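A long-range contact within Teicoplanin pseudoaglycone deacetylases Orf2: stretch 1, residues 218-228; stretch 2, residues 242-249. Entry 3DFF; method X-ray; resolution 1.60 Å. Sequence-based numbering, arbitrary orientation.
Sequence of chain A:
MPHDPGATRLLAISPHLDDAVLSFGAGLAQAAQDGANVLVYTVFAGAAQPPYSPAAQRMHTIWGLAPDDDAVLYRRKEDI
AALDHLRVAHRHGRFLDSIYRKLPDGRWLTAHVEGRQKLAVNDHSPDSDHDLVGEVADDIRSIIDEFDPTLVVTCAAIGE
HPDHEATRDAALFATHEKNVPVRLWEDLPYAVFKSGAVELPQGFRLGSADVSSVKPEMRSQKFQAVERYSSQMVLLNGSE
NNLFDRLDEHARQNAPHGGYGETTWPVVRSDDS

Stretch 1, residues 218-228: MRSQKFQAVER
Stretch 2, residues 242-249: NLFDRLDE

Two helices that run past each other in roughly opposite directions can be joined by a handful of side chains, with an aromatic stack and a salt bridge spaced one turn apart. The contact in this deacetylase is a compact example. Residues 218-226 and 243-249 are helical, with phi near -60° and psi near -40° and the usual i to i-4 bonds, such as Phe-223 N to Arg-219 O and Asp-248 N to Phe-244 O, at 2.9 and 2.8 Å. Their N-to-C directions differ by 143°, and their axes come no closer than 11.8 Å, a wide spacing that leaves room for large side chains. In register, Phe-223 CA lies 7.3 Å from Phe-244 CA, and Arg-219 CA lies 9.3 Å from Asp-248 CA, so a step of four residues along one helix matches a step of four back along the other. The contact buries 369 Å² between the stretches, both sides summed.

Stretch 2 opens with Asn-242 (phi/psi -135/30, chi1 p), which sits at the N-cap position without making a side-chain capping bond. Its OD1 instead accepts from Arg-246 NE at 2.7 Å and from Arg-246 NH2 at 3.0 Å, one turn ahead. Leu-243 (chi1 t, chi2 p) begins the contact modestly: its CA-to-CB bond points sideways, but the end of the side chain comes nearer, placing CD2 4.0 Å from Val-226 CG1 in an apolar contact.

Phe-244 is the centre of the packing and has the largest covered area of either stretch. Its CA-to-CB bond points toward helix 218-226, and with chi1 m and chi2 -51° its ring meets Phe-223 (chi1 m, chi2 8°) in an offset stack, with ring centroids 4.5 Å apart and planes at 22°. Phe-244 CD1 lies over one face of the Phe-223 ring, 3.4 Å from Phe-223 CG. Phe-223 CB also lies over a face of the Phe-244 ring, 4.1 Å from its centroid, in a CH-pi contact. At the tip, Phe-244 CZ is 3.8 Å from Val-226 CG1 (Val-226 chi1 t) and 3.9 Å from Glu-227 CG, the latter at the ring edge, where the methylene part of a charged side chain can pack.

Asp-245 and Arg-246 add nothing across the contact. One turn beyond Leu-243, the CA-to-CB bond of Leu-247 (chi1 m, chi2 t) points toward the partner helix, with Leu-247 CB 4.1 Å from Phe-223 CZ, extending the apolar surface.

Asp-248 (chi1 m, chi2 -21°) supplies the polar lock. Arg-219 reaches it in an extended form, chi1 to chi3 all t and chi4 -82°, and presents the edge of its guanidinium. Arg-219 NE donates to Asp-248 OD1 and Arg-219 NH2 to Asp-248 OD2, each at 2.9 Å, with N-H...acceptor angles of 171° and 160°. This two-pronged salt bridge pairs opposite charges with nearly linear hydrogen bonds. Asp-248 OD1 also lies 3.4 Å from Phe-223 CE2, at the ring edge, where aromatic hydrogens carry slight positive charge. Glu-249 continues the helix beyond the contact.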

HETATM    1  N   MSE A 218     -11.827 -11.004 -13.222  1.00 31.19           N
HETATM    2  CA  MSE A 218     -10.746 -10.303 -12.516  1.00 31.87           C
HETATM    3  C   MSE A 218     -11.269  -9.565 -11.291  1.00 30.20           C
HETATM    4  O   MSE A 218     -10.596  -9.509 -10.262  1.00 29.53           O
HETATM    5  CB  MSE A 218     -10.043  -9.309 -13.431  1.00 32.95           C
HETATM    6  CG  MSE A 218      -9.362  -9.903 -14.667  1.00 39.83           C
HETATM    7 SE   MSE A 218      -8.023 -11.262 -14.243  1.00 57.36          SE
HETATM    8  CE  MSE A 218      -9.109 -12.871 -14.490  1.00 51.45           C
ATOM      9  N   ARG A 219     -12.454  -8.966 -11.408  1.00 28.21           N
ATOM     10  CA  ARG A 219     -13.065  -8.326 -10.252  1.00 26.72           C
ATOM     11  C   ARG A 219     -13.319  -9.373  -9.179  1.00 26.75           C
ATOM     12  O   ARG A 219     -13.040  -9.144  -8.000  1.00 25.67           O
ATOM     13  CB  ARG A 219     -14.372  -7.611 -10.628  1.00 26.91           C
ATOM     14  CG  ARG A 219     -15.151  -7.088  -9.417  1.00 25.37           C
ATOM     15  CD  ARG A 219     -16.588  -6.705  -9.772  1.00 26.42           C
ATOM     16  NE  ARG A 219     -17.462  -6.605  -8.598  1.00 25.64           N
ATOM     17  CZ  ARG A 219     -18.064  -7.627  -7.979  1.00 26.03           C
ATOM     18  NH1 ARG A 219     -17.885  -8.885  -8.379  1.00 26.44           N
ATOM     19  NH2 ARG A 219     -18.831  -7.394  -6.921  1.00 25.80           N
ATOM     20  N   SER A 220     -13.858 -10.523  -9.586  1.00 25.81           N
ATOM     21  CA  SER A 220     -14.163 -11.580  -8.647  1.00 26.36           C
ATOM     22  C   SER A 220     -12.870 -12.037  -7.962  1.00 25.80           C
ATOM     23  O   SER A 220     -12.843 -12.246  -6.751  1.00 25.53           O
ATOM     24  CB  SER A 220     -14.849 -12.754  -9.362  1.00 26.62           C
ATOM     25  OG  SER A 220     -15.201 -13.766  -8.436  1.00 28.97           O
ATOM     26  N   GLN A 221     -11.810 -12.161  -8.752  1.00 25.51           N
ATOM     27  CA  GLN A 221     -10.535 -12.671  -8.252  1.00 25.18           C
ATOM     28  C   GLN A 221      -9.952 -11.681  -7.250  1.00 24.49           C
ATOM     29  O   GLN A 221      -9.559 -12.068  -6.148  1.00 24.09           O
ATOM     30  CB  GLN A 221      -9.580 -12.902  -9.415  1.00 25.93           C
ATOM     31  CG  GLN A 221      -8.349 -13.698  -9.049  1.00 28.87           C
ATOM     32  CD  GLN A 221      -7.478 -13.971 -10.247  1.00 32.18           C
ATOM     33  OE1 GLN A 221      -7.735 -13.475 -11.356  1.00 35.13           O
ATOM     34  NE2 GLN A 221      -6.439 -14.778 -10.043  1.00 32.75           N
ATOM     35  N   LYS A 222      -9.945 -10.405  -7.626  1.00 23.72           N
ATOM     36  CA  LYS A 222      -9.518  -9.335  -6.721  1.00 22.63           C
ATOM     37  C   LYS A 222     -10.282  -9.405  -5.398  1.00 22.35           C
ATOM     38  O   LYS A 222      -9.683  -9.433  -4.325  1.00 22.50           O
ATOM     39  CB  LYS A 222      -9.745  -7.964  -7.349  1.00 22.48           C
ATOM     40  CG  LYS A 222      -9.303  -6.801  -6.412  1.00 21.45           C
ATOM     41  CD  LYS A 222      -9.716  -5.430  -6.959  1.00 21.12           C
ATOM     42  CE  LYS A 222      -9.404  -4.332  -5.937  1.00 22.02           C
ATOM     43  NZ  LYS A 222      -9.400  -2.956  -6.533  1.00 21.59           N
ATOM     44  N   PHE A 223     -11.612  -9.387  -5.461  1.00 22.02           N
ATOM     45  CA  PHE A 223     -12.427  -9.371  -4.247  1.00 22.19           C
ATOM     46  C   PHE A 223     -12.222 -10.616  -3.385  1.00 22.67           C
ATOM     47  O   PHE A 223     -12.178 -10.510  -2.166  1.00 23.22           O
ATOM     48  CB  PHE A 223     -13.919  -9.147  -4.583  1.00 22.17           C
ATOM     49  CG  PHE A 223     -14.251  -7.731  -5.033  1.00 23.36           C
ATOM     50  CD1 PHE A 223     -13.258  -6.783  -5.280  1.00 22.75           C
ATOM     51  CD2 PHE A 223     -15.584  -7.365  -5.231  1.00 23.35           C
ATOM     52  CE1 PHE A 223     -13.579  -5.475  -5.713  1.00 23.57           C
ATOM     53  CE2 PHE A 223     -15.917  -6.077  -5.661  1.00 23.96           C
ATOM     54  CZ  PHE A 223     -14.923  -5.129  -5.905  1.00 23.46           C
ATOM     55  N   GLN A 224     -12.084 -11.790  -4.018  1.00 22.89           N
ATOM     56  CA  GLN A 224     -11.768 -13.020  -3.284  1.00 22.71           C
ATOM     57  C   GLN A 224     -10.403 -12.871  -2.595  1.00 22.01           C
ATOM     58  O   GLN A 224     -10.232 -13.307  -1.465  1.00 22.08           O
ATOM     59  CB  GLN A 224     -11.747 -14.232  -4.218  1.00 24.05           C
ATOM     60  CG  GLN A 224     -13.131 -14.703  -4.646  1.00 24.83           C
ATOM     61  CD  GLN A 224     -13.113 -15.568  -5.891  1.00 30.34           C
ATOM     62  OE1 GLN A 224     -12.064 -16.044  -6.332  1.00 31.71           O
ATOM     63  NE2 GLN A 224     -14.291 -15.772  -6.474  1.00 31.32           N
ATOM     64  N   ALA A 225      -9.453 -12.250  -3.283  1.00 21.72           N
ATOM     65  CA  ALA A 225      -8.110 -12.035  -2.718  1.00 21.14           C
ATOM     66  C   ALA A 225      -8.165 -11.096  -1.512  1.00 21.33           C
ATOM     67  O   ALA A 225      -7.563 -11.375  -0.468  1.00 21.83           O
ATOM     68  CB  ALA A 225      -7.149 -11.515  -3.771  1.00 20.75           C
ATOM     69  N   VAL A 226      -8.891  -9.988  -1.643  1.00 20.87           N
ATOM     70  CA  VAL A 226      -9.108  -9.099  -0.506  1.00 20.73           C
ATOM     71  C   VAL A 226      -9.614  -9.886   0.708  1.00 21.34           C
ATOM     72  O   VAL A 226      -9.153  -9.680   1.837  1.00 21.04           O
ATOM     73  CB  VAL A 226     -10.078  -7.944  -0.869  1.00 20.36           C
ATOM     74  CG1 VAL A 226     -10.477  -7.150   0.366  1.00 20.42           C
ATOM     75  CG2 VAL A 226      -9.466  -7.039  -1.916  1.00 18.87           C
ATOM     76  N   GLU A 227     -10.512 -10.849   0.490  1.00 21.21           N
ATOM     77  CA  GLU A 227     -11.053 -11.613   1.601  1.00 22.31           C
ATOM     78  C   GLU A 227     -10.022 -12.442   2.369  1.00 21.72           C
ATOM     79  O   GLU A 227     -10.299 -12.886   3.483  1.00 23.70           O
ATOM     80  CB  GLU A 227     -12.205 -12.505   1.125  1.00 22.52           C
ATOM     81  CG  GLU A 227     -13.383 -11.678   0.673  1.00 25.73           C
ATOM     82  CD  GLU A 227     -14.552 -12.516   0.219  1.00 30.93           C
ATOM     83  OE1 GLU A 227     -14.356 -13.437  -0.602  1.00 33.80           O
ATOM     84  OE2 GLU A 227     -15.672 -12.243   0.688  1.00 33.15           O
ATOM     85  N   ARG A 228      -8.852 -12.665   1.770  1.00 21.64           N
ATOM     86  CA  ARG A 228      -7.804 -13.437   2.425  1.00 21.67           C
ATOM     87  C   ARG A 228      -7.228 -12.626   3.573  1.00 21.38           C
ATOM     88  O   ARG A 228      -6.674 -13.199   4.510  1.00 21.88           O
ATOM     89  CB  ARG A 228      -6.697 -13.833   1.446  1.00 21.96           C
ATOM     90  CG  ARG A 228      -6.857 -15.222   0.858  1.00 23.67           C
ATOM     91  CD  ARG A 228      -8.053 -15.298  -0.059  1.00 25.28           C
ATOM     92  NE  ARG A 228      -8.191 -16.632  -0.657  1.00 24.96           N
ATOM     93  CZ  ARG A 228      -9.334 -17.086  -1.167  1.00 27.09           C
ATOM     94  NH1 ARG A 228     -10.421 -16.320  -1.152  1.00 27.55           N
ATOM     95  NH2 ARG A 228      -9.396 -18.312  -1.680  1.00 27.08           N
ATOM     96  N   ASN A 242     -19.925  -2.949   3.988  1.00 35.70           N
ATOM     97  CA  ASN A 242     -20.169  -2.658   2.578  1.00 33.46           C
ATOM     98  C   ASN A 242     -18.924  -2.303   1.765  1.00 31.27           C
ATOM     99  O   ASN A 242     -19.022  -1.533   0.804  1.00 30.24           O
ATOM    100  CB  ASN A 242     -21.164  -1.498   2.481  1.00 33.78           C
ATOM    101  CG  ASN A 242     -20.603  -0.210   3.059  1.00 35.94           C
ATOM    102  OD1 ASN A 242     -19.620  -0.234   3.804  1.00 37.37           O
ATOM    103  ND2 ASN A 242     -21.214   0.923   2.712  1.00 37.16           N
ATOM    104  N   LEU A 243     -17.760  -2.838   2.143  1.00 28.69           N
ATOM    105  CA  LEU A 243     -16.531  -2.550   1.387  1.00 26.67           C
ATOM    106  C   LEU A 243     -16.687  -2.796  -0.107  1.00 25.57           C
ATOM    107  O   LEU A 243     -16.387  -1.922  -0.913  1.00 25.15           O
ATOM    108  CB  LEU A 243     -15.326  -3.339   1.922  1.00 26.69           C
ATOM    109  CG  LEU A 243     -14.020  -3.154   1.118  1.00 25.23           C
ATOM    110  CD1 LEU A 243     -13.374  -1.788   1.355  1.00 25.36           C
ATOM    111  CD2 LEU A 243     -13.023  -4.283   1.398  1.00 26.38           C
ATOM    112  N   PHE A 244     -17.139  -3.983  -0.487  1.00 24.89           N
ATOM    113  CA  PHE A 244     -17.191  -4.318  -1.908  1.00 24.86           C
ATOM    114  C   PHE A 244     -18.210  -3.453  -2.649  1.00 24.85           C
ATOM    115  O   PHE A 244     -17.974  -3.055  -3.791  1.00 23.96           O
ATOM    116  CB  PHE A 244     -17.388  -5.819  -2.125  1.00 25.12           C
ATOM    117  CG  PHE A 244     -16.230  -6.646  -1.616  1.00 25.52           C
ATOM    118  CD1 PHE A 244     -14.929  -6.325  -1.987  1.00 23.91           C
ATOM    119  CD2 PHE A 244     -16.433  -7.704  -0.741  1.00 27.95           C
ATOM    120  CE1 PHE A 244     -13.845  -7.056  -1.519  1.00 25.20           C
ATOM    121  CE2 PHE A 244     -15.348  -8.450  -0.267  1.00 28.14           C
ATOM    122  CZ  PHE A 244     -14.048  -8.113  -0.661  1.00 26.44           C
ATOM    123  N   ASP A 245     -19.315  -3.121  -1.984  1.00 25.36           N
ATOM    124  CA  ASP A 245     -20.280  -2.176  -2.568  1.00 25.11           C
ATOM    125  C   ASP A 245     -19.653  -0.803  -2.825  1.00 24.67           C
ATOM    126  O   ASP A 245     -19.863  -0.200  -3.878  1.00 24.11           O
ATOM    127  CB  ASP A 245     -21.512  -2.037  -1.672  1.00 26.46           C
ATOM    128  CG  ASP A 245     -22.417  -3.236  -1.751  1.00 27.49           C
ATOM    129  OD1 ASP A 245     -22.162  -4.140  -2.580  1.00 31.75           O
ATOM    130  OD2 ASP A 245     -23.399  -3.274  -0.985  1.00 32.36           O
ATOM    131  N   ARG A 246     -18.885  -0.318  -1.854  1.00 23.81           N
ATOM    132  CA  ARG A 246     -18.228   0.977  -1.978  1.00 23.67           C
ATOM    133  C   ARG A 246     -17.161   0.951  -3.049  1.00 22.67           C
ATOM    134  O   ARG A 246     -17.016   1.908  -3.794  1.00 22.95           O
ATOM    135  CB  ARG A 246     -17.645   1.409  -0.633  1.00 24.22           C
ATOM    136  CG  ARG A 246     -18.686   2.038   0.284  1.00 26.62           C
ATOM    137  CD  ARG A 246     -18.064   2.499   1.567  1.00 30.34           C
ATOM    138  NE  ARG A 246     -17.874   1.378   2.481  1.00 34.22           N
ATOM    139  CZ  ARG A 246     -16.700   0.974   2.957  1.00 35.04           C
ATOM    140  NH1 ARG A 246     -15.588   1.612   2.622  1.00 37.11           N
ATOM    141  NH2 ARG A 246     -16.646  -0.056   3.786  1.00 35.21           N
ATOM    142  N   LEU A 247     -16.433  -0.160  -3.143  1.00 22.60           N
ATOM    143  CA  LEU A 247     -15.450  -0.314  -4.223  1.00 21.52           C
ATOM    144  C   LEU A 247     -16.112  -0.376  -5.605  1.00 20.87           C
ATOM    145  O   LEU A 247     -15.629   0.231  -6.551  1.00 21.12           O
ATOM    146  CB  LEU A 247     -14.575  -1.548  -3.983  1.00 21.08           C
ATOM    147  CG  LEU A 247     -13.686  -1.516  -2.730  1.00 21.77           C
ATOM    148  CD1 LEU A 247     -12.830  -2.780  -2.713  1.00 22.04           C
ATOM    149  CD2 LEU A 247     -12.797  -0.279  -2.655  1.00 23.97           C
ATOM    150  N   ASP A 248     -17.226  -1.099  -5.699  1.00 21.79           N
ATOM    151  CA  ASP A 248     -17.978  -1.199  -6.956  1.00 21.98           C
ATOM    152  C   ASP A 248     -18.525   0.168  -7.383  1.00 22.22           C
ATOM    153  O   ASP A 248     -18.454   0.518  -8.559  1.00 22.62           O
ATOM    154  CB  ASP A 248     -19.132  -2.186  -6.795  1.00 22.46           C
ATOM    155  CG  ASP A 248     -18.709  -3.643  -7.000  1.00 22.54           C
ATOM    156  OD1 ASP A 248     -17.661  -3.901  -7.630  1.00 26.38           O
ATOM    157  OD2 ASP A 248     -19.462  -4.537  -6.549  1.00 28.14           O
ATOM    158  N   GLU A 249     -19.059   0.916  -6.418  1.00 21.95           N
ATOM    159  CA  GLU A 249     -19.640   2.230  -6.679  1.00 22.25           C
ATOM    160  C   GLU A 249     -18.566   3.220  -7.104  1.00 21.91           C
ATOM    161  O   GLU A 249     -18.768   4.033  -8.006  1.00 21.88           O
ATOM    162  CB  GLU A 249     -20.391   2.742  -5.447  1.00 22.67           C
ATOM    163  CG  GLU A 249     -21.035   4.152  -5.594  1.00 24.63           C
ATOM    164  CD  GLU A 249     -21.917   4.326  -6.848  1.00 28.18           C
ATOM    165  OE1 GLU A 249     -22.356   3.313  -7.446  1.00 28.12           O
ATOM    166  OE2 GLU A 249     -22.176   5.489  -7.237  1.00 30.37           O
TER